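Local coordinates for protein FAD-linked sulfhydryl oxidase ERV1 (Arabidopsis thaliana, PDB 2HJ3) that uses FAD to catalyse disulfide bond formation with molecular oxygen, supporting import and folding of small cysteine-containing proteins in the mitochondrial intermembrane space, at residues T9-T17 with M50-D58. Numbering follows the deposited sequence.
With FAD (flavin-adenine dinucleotide), chain K.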
loop_
_atom_site.group_PDB
_atom_site.type_symbol
_atom_site.label_atom_id
_atom_site.label_comp_id
_atom_site.label_asym_id
_atom_site.label_seq_id
_atom_site.Cartn_x
_atom_site.Cartn_y
_atom_site.Cartn_z
ATOM N N THR A 9 13.349 7.031 5.002
ATOM C CA THR A 9 13.455 8.247 4.210
ATOM C C THR A 9 12.472 8.179 3.046
ATOM O O THR A 9 11.804 7.168 2.843
ATOM C CB THR A 9 14.878 8.421 3.630
ATOM O OG1 THR A 9 15.187 7.310 2.777
ATOM C CG2 THR A 9 15.907 8.486 4.746
ATOM N N LYS A 10 12.391 9.265 2.291
ATOM C CA LYS A 10 11.518 9.337 1.133
ATOM C C LYS A 10 11.812 8.151 0.213
ATOM O O LYS A 10 10.905 7.581 -0.399
ATOM C CB LYS A 10 11.773 10.647 0.387
ATOM C CG LYS A 10 11.081 10.755 -0.955
ATOM C CD LYS A 10 11.713 11.848 -1.819
ATOM C CE LYS A 10 11.568 13.231 -1.194
ATOM N NZ LYS A 10 12.072 14.306 -2.105
ATOM N N GLU A 11 13.087 7.779 0.128
ATOM C CA GLU A 11 13.500 6.670 -0.722
ATOM C C GLU A 11 13.077 5.308 -0.188
ATOM O O GLU A 11 12.664 4.448 -0.963
ATOM C CB GLU A 11 15.018 6.686 -0.936
ATOM C CG GLU A 11 15.555 7.899 -1.697
ATOM C CD GLU A 11 15.575 9.168 -0.855
ATOM O OE1 GLU A 11 15.960 9.084 0.332
ATOM O OE2 GLU A 11 15.226 10.250 -1.377
ATOM N N ASP A 12 13.185 5.100 1.123
ATOM C CA ASP A 12 12.791 3.824 1.713
ATOM C C ASP A 12 11.292 3.605 1.522
ATOM O O ASP A 12 10.849 2.487 1.250
ATOM C CB ASP A 12 13.120 3.780 3.210
ATOM C CG ASP A 12 14.617 3.734 3.487
ATOM O OD1 ASP A 12 15.291 2.796 3.009
ATOM O OD2 ASP A 12 15.117 4.638 4.196
ATOM N N LEU A 13 10.518 4.678 1.670
ATOM C CA LEU A 13 9.070 4.610 1.511
ATOM C C LEU A 13 8.764 4.213 0.073
ATOM O O LEU A 13 8.014 3.269 -0.177
ATOM C CB LEU A 13 8.435 5.970 1.825
ATOM C CG LEU A 13 6.903 6.028 1.803
ATOM C CD1 LEU A 13 6.364 5.196 2.946
ATOM C CD2 LEU A 13 6.414 7.462 1.915
ATOM N N GLY A 14 9.371 4.938 -0.867
ATOM C CA GLY A 14 9.183 4.667 -2.282
ATOM C C GLY A 14 9.473 3.231 -2.658
ATOM O O GLY A 14 8.653 2.591 -3.311
ATOM N N ARG A 15 10.624 2.712 -2.240
ATOM C CA ARG A 15 11.003 1.332 -2.563
ATOM C C ARG A 15 10.038 0.311 -1.995
ATOM O O ARG A 15 9.726 -0.689 -2.645
ATOM C CB ARG A 15 12.414 1.010 -2.055
ATOM C CG ARG A 15 13.541 1.525 -2.938
ATOM C CD ARG A 15 14.895 1.008 -2.456
ATOM N NE ARG A 15 15.402 1.744 -1.297
ATOM C CZ ARG A 15 16.042 2.910 -1.370
ATOM N NH1 ARG A 15 16.261 3.477 -2.556
ATOM N NH2 ARG A 15 16.454 3.516 -0.259
ATOM N N ALA A 16 9.585 0.555 -0.769
ATOM C CA ALA A 16 8.654 -0.341 -0.113
ATOM C C ALA A 16 7.317 -0.331 -0.859
ATOM O O ALA A 16 6.767 -1.379 -1.197
ATOM C CB ALA A 16 8.459 0.096 1.337
ATOM N N THR A 17 6.803 0.860 -1.127
ATOM C CA THR A 17 5.537 0.991 -1.819
ATOM C C THR A 17 5.561 0.401 -3.231
ATOM O O THR A 17 4.644 -0.328 -3.618
ATOM C CB THR A 17 5.107 2.467 -1.876
ATOM O OG1 THR A 17 5.039 2.996 -0.540
ATOM C CG2 THR A 17 3.735 2.591 -2.530
ATOM N N MET A 50 -3.312 10.158 0.129
ATOM C CA MET A 50 -2.621 9.705 1.331
ATOM C C MET A 50 -1.129 9.359 1.320
ATOM O O MET A 50 -0.537 9.245 2.386
ATOM C CB MET A 50 -3.375 8.504 1.907
ATOM C CG MET A 50 -4.131 8.757 3.203
ATOM S SD MET A 50 -5.558 9.842 3.069
ATOM C CE MET A 50 -4.806 11.447 3.462
ATOM N N TYR A 51 -0.514 9.167 0.159
ATOM C CA TYR A 51 0.904 8.817 0.150
ATOM C C TYR A 51 1.689 9.757 1.071
ATOM O O TYR A 51 1.676 10.973 0.887
ATOM C CB TYR A 51 1.464 8.868 -1.270
ATOM C CG TYR A 51 2.838 8.252 -1.377
ATOM C CD1 TYR A 51 3.035 6.896 -1.112
ATOM C CD2 TYR A 51 3.945 9.026 -1.709
ATOM C CE1 TYR A 51 4.300 6.325 -1.178
ATOM C CE2 TYR A 51 5.220 8.466 -1.771
ATOM C CZ TYR A 51 5.392 7.115 -1.506
ATOM O OH TYR A 51 6.651 6.561 -1.552
ATOM N N PRO A 52 2.380 9.193 2.083
ATOM C CA PRO A 52 3.197 9.867 3.107
ATOM C C PRO A 52 4.350 10.790 2.718
ATOM O O PRO A 52 5.202 11.070 3.552
ATOM C CB PRO A 52 3.681 8.713 3.981
ATOM C CG PRO A 52 2.603 7.710 3.844
ATOM C CD PRO A 52 2.306 7.749 2.370
ATOM N N CYS A 53 4.413 11.232 1.468
ATOM C CA CYS A 53 5.446 12.182 1.047
ATOM C C CYS A 53 4.684 13.237 0.258
ATOM O O CYS A 53 4.219 12.986 -0.850
ATOM C CB CYS A 53 6.560 11.541 0.177
ATOM S SG CYS A 53 7.287 12.737 -1.012
ATOM N N ARG A 54 4.542 14.411 0.865
ATOM C CA ARG A 54 3.819 15.545 0.289
ATOM C C ARG A 54 3.916 15.726 -1.233
ATOM O O ARG A 54 2.946 15.491 -1.950
ATOM C CB ARG A 54 4.272 16.828 0.991
ATOM C CG ARG A 54 4.072 16.796 2.509
ATOM C CD ARG A 54 4.960 17.814 3.223
ATOM N NE ARG A 54 4.820 17.743 4.677
ATOM C CZ ARG A 54 5.634 18.347 5.541
ATOM N NH1 ARG A 54 6.659 19.072 5.105
ATOM N NH2 ARG A 54 5.422 18.230 6.847
ATOM N N GLU A 55 5.077 16.157 -1.719
ATOM C CA GLU A 55 5.268 16.380 -3.149
ATOM C C GLU A 55 4.981 15.129 -3.979
ATOM O O GLU A 55 4.330 15.200 -5.026
ATOM C CB GLU A 55 6.700 16.839 -3.424
ATOM C CG GLU A 55 7.739 15.821 -2.989
ATOM C CD GLU A 55 9.090 16.037 -3.640
ATOM O OE1 GLU A 55 9.662 17.137 -3.472
ATOM O OE2 GLU A 55 9.579 15.104 -4.316
ATOM N N CYS A 56 5.479 13.987 -3.513
ATOM C CA CYS A 56 5.282 12.726 -4.217
ATOM C C CYS A 56 3.800 12.464 -4.460
ATOM O O CYS A 56 3.408 11.981 -5.525
ATOM C CB CYS A 56 5.838 11.563 -3.405
ATOM S SG CYS A 56 7.530 11.684 -2.735
ATOM N N ALA A 57 2.982 12.771 -3.458
ATOM C CA ALA A 57 1.546 12.556 -3.556
ATOM C C ALA A 57 0.901 13.496 -4.571
ATOM O O ALA A 57 -0.056 13.120 -5.248
ATOM C CB ALA A 57 0.897 12.725 -2.182
ATOM N N ASP A 58 1.415 14.720 -4.676
ATOM C CA ASP A 58 0.876 15.682 -5.628
ATOM C C ASP A 58 1.158 15.210 -7.049
ATOM O O ASP A 58 0.278 15.247 -7.909
ATOM C CB ASP A 58 1.496 17.065 -5.422
ATOM C CG ASP A 58 1.088 17.696 -4.104
ATOM O OD1 ASP A 58 -0.080 17.519 -3.689
ATOM O OD2 ASP A 58 1.933 18.379 -3.490
HETATM P PA FAD K . 12.425 2.822 -7.238
HETATM O O1A FAD K . 11.980 3.833 -8.238
HETATM O O2A FAD K . 12.114 2.870 -5.778
HETATM O O5B FAD K . 12.498 1.277 -7.445
HETATM C C5B FAD K . 11.948 0.007 -7.140
HETATM C C4B FAD K . 12.918 -0.886 -7.881
HETATM O O4B FAD K . 11.854 -1.496 -8.660
HETATM C C3B FAD K . 14.107 -0.679 -8.862
HETATM O O3B FAD K . 15.385 -0.696 -8.225
HETATM C C2B FAD K . 13.845 -1.659 -9.919
HETATM O O2B FAD K . 14.230 -2.971 -9.645
HETATM C C1B FAD K . 12.317 -1.562 -10.014
HETATM N N9A FAD K . 11.651 -0.700 -10.944
HETATM C C8A FAD K . 11.981 0.549 -11.524
HETATM N N7A FAD K . 11.190 1.086 -12.404
HETATM C C5A FAD K . 10.157 0.161 -12.482
HETATM C C6A FAD K . 8.983 0.041 -13.254
HETATM N N6A FAD K . 8.735 0.983 -14.186
HETATM N N1A FAD K . 8.194 -1.089 -13.074
HETATM C C2A FAD K . 8.480 -2.128 -12.249
HETATM N N3A FAD K . 9.636 -1.969 -11.455
HETATM C C4A FAD K . 10.447 -0.813 -11.642
HETATM N N1 FAD K . 10.185 10.653 -5.053
HETATM C C2 FAD K . 10.492 11.984 -5.270
HETATM O O2 FAD K . 11.591 12.488 -4.968
HETATM N N3 FAD K . 9.437 12.642 -5.878
HETATM C C4 FAD K . 8.206 12.047 -6.247
HETATM O O4 FAD K . 7.375 12.909 -6.685
HETATM C C4X FAD K . 7.968 10.702 -6.016
HETATM N N5 FAD K . 6.719 10.022 -6.232
HETATM C C5X FAD K . 6.393 8.695 -5.864
HETATM C C6 FAD K . 5.088 8.187 -6.048
HETATM C C7 FAD K . 4.795 6.860 -5.611
HETATM C C7M FAD K . 3.343 6.387 -5.774
HETATM C C8 FAD K . 5.803 6.032 -5.024
HETATM C C8M FAD K . 5.724 4.580 -4.569
HETATM C C9 FAD K . 7.082 6.574 -4.841
HETATM C C9A FAD K . 7.448 7.901 -5.180
HETATM N N10 FAD K . 8.716 8.673 -5.102
HETATM C C10 FAD K . 9.020 9.985 -5.371
HETATM C "C1'" FAD K . 9.880 7.913 -4.786
HETATM C "C2'" FAD K . 10.689 7.293 -5.878
HETATM O "O2'" FAD K . 9.825 6.974 -7.016
HETATM C "C3'" FAD K . 11.703 6.281 -5.442
HETATM O "O3'" FAD K . 11.010 5.151 -4.938
HETATM C "C4'" FAD K . 13.039 6.532 -4.762
HETATM O "O4'" FAD K . 13.677 7.691 -5.366
HETATM C "C5'" FAD K . 14.054 5.466 -4.852
HETATM O "O5'" FAD K . 14.502 5.102 -6.161
HETATM P P FAD K . 15.174 3.716 -6.430
HETATM O O1P FAD K . 16.071 4.279 -7.434
HETATM O O2P FAD K . 15.658 2.954 -5.256
HETATM O O3P FAD K . 14.013 2.941 -7.246
HETATM O O HOH W 1 8.574 8.417 -1.624
#
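Over the isoalloxazine of FAD, the redox-active CXXC disulfide of this ERV/ALR sulfhydryl oxidase, Cys53 to Cys56, meets the first helix of the bundle, where Lys10 CG lies 4.1 Å from Cys56 SG. The disulfide opens helix 54-66, with Cys53 as its N-cap. Cys56 SG is 3.5 Å from flavin C4X, placing the inner sulfur against the carbon through which flavoenzymes of this kind typically exchange electrons with a disulfide. Lys10 CD lies beside flavin O2, and the bend at chi3 (-63°) turns CE and NZ from there toward Glu55. NZ comes over the face of the Glu55 carboxylate, nearer OE2, the side chains crossing at about a right angle. A loose salt bridge results, NZ to Glu55 OE2 at 3.4 Å, and NZ also makes a weak hydrogen bond to flavin O2. The same Glu55 OE2 approaches flavin N3 to 2.9 Å, so lysine and glutamate together border the pyrimidine edge; the lysine would probably favour negative charge at N1-C2=O2 of reduced flavin.

Farther along helix 10-27, Leu13 and Tyr51 arrive from opposite directions. Leu13 CD2 makes an off-centre CH-pi contact, 4.1 Å from the ring centroid of Tyr51, and also packs on Pro52 CB at 3.6 Å. Flavin C7 lies over one face of the Tyr51 ring, and Thr17 OG1 comes in plane to its edge, 3.5 Å from Tyr51 CE1. That hydroxyl is turned back to the carbonyl of Leu13, to which it donates. A water links Tyr51 OH to Lys10 O, tying the phenol to the helix backbone.

The contact thus joins the start of helix 10-27 to the turn between helices 34-50 and 54-66, with the isoalloxazine lying beneath both, while Thr23 and Leu24 of the second subunit pack on Leu13 and Pro52, respectively.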